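PDB 4IPB: uncharacterized protein from Bacteroides ovatus, which is of unknown function but belongs to the putative beta-lactamase-inhibitor-like, PepSY-like family. Local coordinates for residues A[82-87]-A[108-113]; A[42-47]-A[53-58]. All coordinates share one frame; numbering follows the deposited sequence.

Interaction 1 (A[82-87]-A[108-113]); sequences VVDNVT and DIKYQL
Asp84 and Lys110 meet in a salt bridge that spans an intervening strand of an antiparallel sheet, an example of how charged side chains on one face can link strands that share no backbone hydrogen bond. Strand 97-104 lies between strands 82-90 and 107-115, and the closest alpha carbons of the two segments, CA of Asp84 and CA of Lys110, are 8.8 Å apart. The ammonium nitrogen NZ of Lys110 donates to OD2 of Asp84 over 2.8 Å, using the syn lone pair of that oxygen, the one on the side of OD1. OD1 itself stays 4.0 Å from NZ, so the carboxylate is gripped through one oxygen and not as a fork.

The two side chains cross at about a right angle. The lysine chain bends at its second torsion (chi2 -81°) and runs extended from there, which carries NZ over toward the aspartate. On its way it touches Lys101 of the middle strand.

Asp84 sits at a classic beta bulge, where Asp84 and Asn85 both bond by backbone to Lys101, and its own backbone is helix-like there (psi -36°). On the other partner, the backbone N of Lys110 donates to OG of Ser128, just beyond strand 121-126. The contact is small and near the surface, and a single hydrogen bond carries it. The aliphatic end of the lysine closes in on the same oxygen, with CD of Lys110 3.3 Å and CE of Lys110 3.4 Å from OD2 of Asp84.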
loop_
_atom_site.group_PDB
_atom_site.type_symbol
_atom_site.label_atom_id
_atom_site.label_comp_id
_atom_site.label_asym_id
_atom_site.label_seq_id
_atom_site.Cartn_x
_atom_site.Cartn_y
_atom_site.Cartn_z
ATOM N N VAL A 82 -10.607 -1.891 -15.405
ATOM C CA VAL A 82 -9.583 -2.928 -15.251
ATOM C C VAL A 82 -8.787 -2.655 -14.004
ATOM O O VAL A 82 -8.302 -1.524 -13.777
ATOM C CB VAL A 82 -8.599 -2.934 -16.438
ATOM C CG1 VAL A 82 -7.455 -3.921 -16.212
ATOM C CG2 VAL A 82 -9.341 -3.267 -17.719
ATOM N N VAL A 83 -8.665 -3.677 -13.160
ATOM C CA VAL A 83 -8.036 -3.458 -11.880
ATOM C C VAL A 83 -6.557 -3.792 -12.034
ATOM O O VAL A 83 -6.204 -4.948 -12.310
ATOM C CB VAL A 83 -8.694 -4.312 -10.804
ATOM C CG1 VAL A 83 -7.889 -4.227 -9.538
ATOM C CG2 VAL A 83 -10.100 -3.807 -10.550
ATOM N N ASP A 84 -5.700 -2.792 -11.923
ATOM C CA ASP A 84 -4.256 -2.987 -12.071
ATOM C C ASP A 84 -3.573 -3.466 -10.802
ATOM O O ASP A 84 -2.612 -4.251 -10.875
ATOM C CB ASP A 84 -3.557 -1.701 -12.489
ATOM C CG ASP A 84 -3.903 -1.277 -13.914
ATOM O OD1 ASP A 84 -4.554 -2.038 -14.682
ATOM O OD2 ASP A 84 -3.498 -0.148 -14.264
ATOM N N ASN A 85 -4.049 -2.973 -9.668
ATOM C CA ASN A 85 -3.478 -3.357 -8.394
ATOM C C ASN A 85 -4.455 -3.076 -7.260
ATOM O O ASN A 85 -5.410 -2.308 -7.394
ATOM C CB ASN A 85 -2.148 -2.620 -8.228
ATOM C CG ASN A 85 -1.296 -3.163 -7.085
ATOM O OD1 ASN A 85 -1.428 -4.329 -6.651
ATOM N ND2 ASN A 85 -0.372 -2.328 -6.614
ATOM N N VAL A 86 -4.230 -3.777 -6.155
ATOM C CA VAL A 86 -5.018 -3.634 -4.945
ATOM C C VAL A 86 -4.001 -3.634 -3.813
ATOM O O VAL A 86 -3.236 -4.590 -3.716
ATOM C CB VAL A 86 -6.029 -4.792 -4.792
ATOM C CG1 VAL A 86 -6.856 -4.646 -3.509
ATOM C CG2 VAL A 86 -6.929 -4.916 -6.028
ATOM N N THR A 87 -4.015 -2.582 -2.986
ATOM C CA THR A 87 -3.055 -2.442 -1.906
ATOM C C THR A 87 -3.786 -2.268 -0.581
ATOM O O THR A 87 -4.676 -1.370 -0.444
ATOM C CB THR A 87 -2.115 -1.259 -2.133
ATOM O OG1 THR A 87 -1.557 -1.361 -3.430
ATOM C CG2 THR A 87 -1.019 -1.203 -1.088
ATOM N N ASP A 108 -4.852 5.155 -21.424
ATOM C CA ASP A 108 -3.779 5.251 -20.443
ATOM C C ASP A 108 -4.180 5.952 -19.138
ATOM O O ASP A 108 -3.367 6.087 -18.232
ATOM C CB ASP A 108 -2.565 5.928 -21.083
ATOM C CG ASP A 108 -2.022 5.132 -22.248
ATOM O OD1 ASP A 108 -1.902 3.893 -22.093
ATOM O OD2 ASP A 108 -1.734 5.731 -23.321
ATOM N N ILE A 109 -5.443 6.331 -19.022
ATOM C CA ILE A 109 -5.941 6.963 -17.794
ATOM C C ILE A 109 -5.875 5.956 -16.627
ATOM O O ILE A 109 -6.305 4.818 -16.777
ATOM C CB ILE A 109 -7.378 7.509 -17.993
ATOM C CG1 ILE A 109 -7.829 8.250 -16.749
ATOM C CG2 ILE A 109 -8.389 6.421 -18.393
ATOM C CD1 ILE A 109 -7.199 9.607 -16.684
ATOM N N LYS A 110 -5.319 6.357 -15.482
ATOM C CA LYS A 110 -5.282 5.511 -14.302
ATOM C C LYS A 110 -5.740 6.335 -13.082
ATOM O O LYS A 110 -5.328 7.502 -12.947
ATOM C CB LYS A 110 -3.854 5.045 -13.977
ATOM C CG LYS A 110 -3.062 4.411 -15.096
ATOM C CD LYS A 110 -3.448 2.987 -15.261
ATOM C CE LYS A 110 -2.652 2.329 -16.377
ATOM N NZ LYS A 110 -3.380 1.108 -16.791
ATOM N N TYR A 111 -6.584 5.748 -12.233
ATOM C CA TYR A 111 -6.965 6.359 -10.969
ATOM C C TYR A 111 -6.655 5.440 -9.794
ATOM O O TYR A 111 -6.746 4.228 -9.942
ATOM C CB TYR A 111 -8.468 6.653 -10.898
ATOM C CG TYR A 111 -8.954 7.619 -11.944
ATOM C CD1 TYR A 111 -8.618 8.977 -11.857
ATOM C CD2 TYR A 111 -9.827 7.219 -12.928
ATOM C CE1 TYR A 111 -9.043 9.866 -12.832
ATOM C CE2 TYR A 111 -10.287 8.115 -13.880
ATOM C CZ TYR A 111 -9.871 9.417 -13.830
ATOM O OH TYR A 111 -10.370 10.237 -14.818
ATOM N N GLN A 112 -6.251 6.033 -8.685
ATOM C CA GLN A 112 -6.261 5.350 -7.390
ATOM C C GLN A 112 -7.560 5.663 -6.678
ATOM O O GLN A 112 -7.949 6.841 -6.589
ATOM C CB GLN A 112 -5.142 5.799 -6.449
ATOM C CG GLN A 112 -3.783 5.264 -6.814
ATOM C CD GLN A 112 -2.724 5.834 -5.897
ATOM O OE1 GLN A 112 -2.701 7.021 -5.659
ATOM N NE2 GLN A 112 -1.841 4.977 -5.363
ATOM N N LEU A 113 -8.195 4.603 -6.192
ATOM C CA LEU A 113 -9.448 4.675 -5.460
ATOM C C LEU A 113 -9.115 4.318 -4.034
ATOM O O LEU A 113 -8.535 3.290 -3.796
ATOM C CB LEU A 113 -10.462 3.664 -6.037
ATOM C CG LEU A 113 -10.646 3.574 -7.529
ATOM C CD1 LEU A 113 -11.660 2.501 -7.887
ATOM C CD2 LEU A 113 -10.981 4.926 -8.069
#

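Interaction 2 (A[42-47]-A[53-58]); sequences KNVWFN and VMTLTD
Strands 40-46 and 52-58 pair as a hairpin through backbone hydrogen bonds between Asn43 and Leu56, joined by Trp45 N to Met54 O and Val53 N to Trp45 O. The bond from Leu56 N to Asn43 O is 2.8 Å long. Trp45 N approaches Met54 O almost in line with the carbonyl, at a C=O...N angle of 173°, whereas Val53 N comes to Trp45 O tilted 32° from the carbonyl plane.

Apolar and aromatic contacts gather on the face carrying Trp45, Met54 and Leu56. Met54, a selenomethionine, sends its extended chain alongside the indole and sets CE over one face of the five-membered ring, a CH-pi contact 3.7 Å from the centroid; SE lies obliquely, completing a Met-aromatic pair. Leu56 CD1 reaches Trp45 CD1 at 3.7 Å, and Val53 CG2 packs on Trp45 CB. Pro136 and Phe139 of helix 136-139 add to this apolar cluster.

Polar side chains add further bonds. At the end away from the turn, the bends at chi2 and chi4 lay the Lys42 chain beside Thr57, and NZ donates to Thr57 OG1 at 2.7 Å. Near that end, on the face of Trp45 and Leu56, one water accepts from Asn43 ND2 and donates to Leu56 O and Asp58 OD1, fixing the amide, whose OD1 bonds to Asn34. Thr55 OG1, beside both Val44 methyls, bonds to Trp52 and to a glycerol probably from the crystallisation liquor.

With 175° between strand directions, and faces alternating through the pairs from Lys42-Thr57 to Trp45-Met54, this is an antiparallel beta hairpin within the PepSY-like sheet, ending toward the turn in a classic bulge where Val53 and Met54 both face Trp45.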
loop_
_atom_site.group_PDB
_atom_site.type_symbol
_atom_site.label_atom_id
_atom_site.label_comp_id
_atom_site.label_asym_id
_atom_site.label_seq_id
_atom_site.Cartn_x
_atom_site.Cartn_y
_atom_site.Cartn_z
ATOM N N LYS A 42 5.351 -6.821 0.228
ATOM C CA LYS A 42 5.141 -5.857 1.282
ATOM C C LYS A 42 6.156 -4.708 1.248
ATOM O O LYS A 42 7.309 -4.899 0.821
ATOM C CB LYS A 42 5.300 -6.551 2.625
ATOM C CG LYS A 42 4.409 -7.769 2.873
ATOM C CD LYS A 42 3.786 -7.717 4.221
ATOM C CE LYS A 42 2.730 -8.792 4.377
ATOM N NZ LYS A 42 1.472 -8.206 4.884
ATOM N N ASN A 43 5.679 -3.520 1.637
ATOM C CA ASN A 43 6.550 -2.363 1.905
ATOM C C ASN A 43 6.198 -1.900 3.290
ATOM O O ASN A 43 5.048 -1.491 3.573
ATOM C CB ASN A 43 6.326 -1.273 0.864
ATOM C CG ASN A 43 6.876 -1.656 -0.462
ATOM O OD1 ASN A 43 8.093 -1.531 -0.692
ATOM N ND2 ASN A 43 6.024 -2.123 -1.351
ATOM N N VAL A 44 7.197 -1.976 4.170
ATOM C CA VAL A 44 6.972 -1.682 5.578
ATOM C C VAL A 44 7.855 -0.496 5.935
ATOM O O VAL A 44 9.079 -0.551 5.747
ATOM C CB VAL A 44 7.300 -2.904 6.486
ATOM C CG1 VAL A 44 7.043 -2.595 7.984
ATOM C CG2 VAL A 44 6.521 -4.152 6.044
ATOM N N TRP A 45 7.233 0.532 6.494
ATOM C CA TRP A 45 7.873 1.815 6.725
ATOM C C TRP A 45 8.082 2.125 8.208
ATOM O O TRP A 45 7.246 1.769 9.043
ATOM C CB TRP A 45 7.028 2.925 6.100
ATOM C CG TRP A 45 6.957 2.869 4.637
ATOM C CD1 TRP A 45 6.095 2.128 3.825
ATOM C CD2 TRP A 45 7.693 3.722 3.741
ATOM N NE1 TRP A 45 6.371 2.399 2.504
ATOM C CE2 TRP A 45 7.313 3.390 2.430
ATOM C CE3 TRP A 45 8.740 4.646 3.927
ATOM C CZ2 TRP A 45 7.899 3.984 1.326
ATOM C CZ3 TRP A 45 9.274 5.266 2.864
ATOM C CH2 TRP A 45 8.855 4.950 1.553
ATOM N N PHE A 46 9.197 2.786 8.514
ATOM C CA PHE A 46 9.580 3.140 9.890
ATOM C C PHE A 46 10.086 4.564 9.958
ATOM O O PHE A 46 10.569 5.095 8.951
ATOM C CB PHE A 46 10.766 2.248 10.369
ATOM C CG PHE A 46 10.463 0.782 10.320
ATOM C CD1 PHE A 46 10.537 0.058 9.164
ATOM C CD2 PHE A 46 9.995 0.151 11.458
ATOM C CE1 PHE A 46 10.172 -1.307 9.144
ATOM C CE2 PHE A 46 9.665 -1.204 11.450
ATOM C CZ PHE A 46 9.732 -1.925 10.283
ATOM N N ASN A 47 9.966 5.175 11.133
ATOM C CA ASN A 47 10.564 6.475 11.380
ATOM C C ASN A 47 11.969 6.313 11.989
ATOM O O ASN A 47 12.453 5.189 12.228
ATOM C CB ASN A 47 9.638 7.364 12.210
ATOM C CG ASN A 47 9.531 6.927 13.651
ATOM O OD1 ASN A 47 10.365 6.165 14.172
ATOM N ND2 ASN A 47 8.462 7.366 14.293
ATOM N N VAL A 53 5.520 2.842 11.127
ATOM C CA VAL A 53 4.539 3.842 10.686
ATOM C C VAL A 53 3.461 3.380 9.719
ATOM O O VAL A 53 2.384 3.972 9.714
ATOM C CB VAL A 53 5.192 5.132 10.256
ATOM C CG1 VAL A 53 5.936 5.734 11.459
ATOM C CG2 VAL A 53 6.028 4.990 9.031
HETATM N N MSE A 54 3.766 2.403 8.883
HETATM C CA MSE A 54 2.735 1.822 7.940
HETATM C C MSE A 54 3.259 0.592 7.259
HETATM O O MSE A 54 4.478 0.466 6.989
HETATM C CB MSE A 54 2.169 2.838 6.939
HETATM C CG MSE A 54 3.173 3.386 6.003
HETATM SE SE MSE A 54 2.306 4.619 4.701
HETATM C CE MSE A 54 3.790 4.904 3.612
ATOM N N THR A 55 2.314 -0.282 6.860
ATOM C CA THR A 55 2.629 -1.385 6.031
ATOM C C THR A 55 1.659 -1.389 4.858
ATOM O O THR A 55 0.440 -1.251 5.051
ATOM C CB THR A 55 2.457 -2.690 6.822
ATOM O OG1 THR A 55 3.468 -2.762 7.836
ATOM C CG2 THR A 55 2.581 -3.904 5.899
ATOM N N LEU A 56 2.214 -1.598 3.686
ATOM C CA LEU A 56 1.447 -1.709 2.445
ATOM C C LEU A 56 1.638 -3.103 1.881
ATOM O O LEU A 56 2.787 -3.550 1.627
ATOM C CB LEU A 56 1.845 -0.660 1.452
ATOM C CG LEU A 56 1.580 0.756 1.890
ATOM C CD1 LEU A 56 2.708 1.370 2.692
ATOM C CD2 LEU A 56 1.275 1.644 0.706
ATOM N N THR A 57 0.524 -3.826 1.685
ATOM C CA THR A 57 0.570 -5.181 1.192
ATOM C C THR A 57 -0.124 -5.226 -0.174
ATOM O O THR A 57 -1.247 -4.755 -0.319
ATOM C CB THR A 57 -0.160 -6.178 2.105
ATOM O OG1 THR A 57 0.401 -6.128 3.445
ATOM C CG2 THR A 57 -0.054 -7.600 1.611
ATOM N N ASP A 58 0.573 -5.774 -1.157
ATOM C CA ASP A 58 0.038 -5.859 -2.496
ATOM C C ASP A 58 -0.852 -7.090 -2.619
ATOM O O ASP A 58 -0.356 -8.223 -2.727
ATOM C CB ASP A 58 1.185 -6.032 -3.487
ATOM C CG ASP A 58 2.165 -4.838 -3.503
ATOM O OD1 ASP A 58 1.787 -3.725 -3.152
ATOM O OD2 ASP A 58 3.330 -5.036 -3.923
HETATM O O HOH W 1 3.306 -2.843 -1.151
#

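Overall arrangement
The two interactions lie in one antiparallel sheet whose eight strands follow chain order, and they are about 19 Å apart, centre to centre. Interaction 2 comes first along the chain and joins immediate neighbours, 40-46 and 52-58. Interaction 1 follows and reaches across 97-104, from 82-90 to 107-115. The two are linked where 52-58 runs beside 82-90: Thr87 CG2 packs against Thr57 O at 3.6 Å. Helix 67-75 lies in the chain between these two strands. Within the PepSY-like region of the chain, the buried hairpin thus joins adjacent strands by backbone pairing, while the surface ion pair joins next-but-one strands by side chains alone.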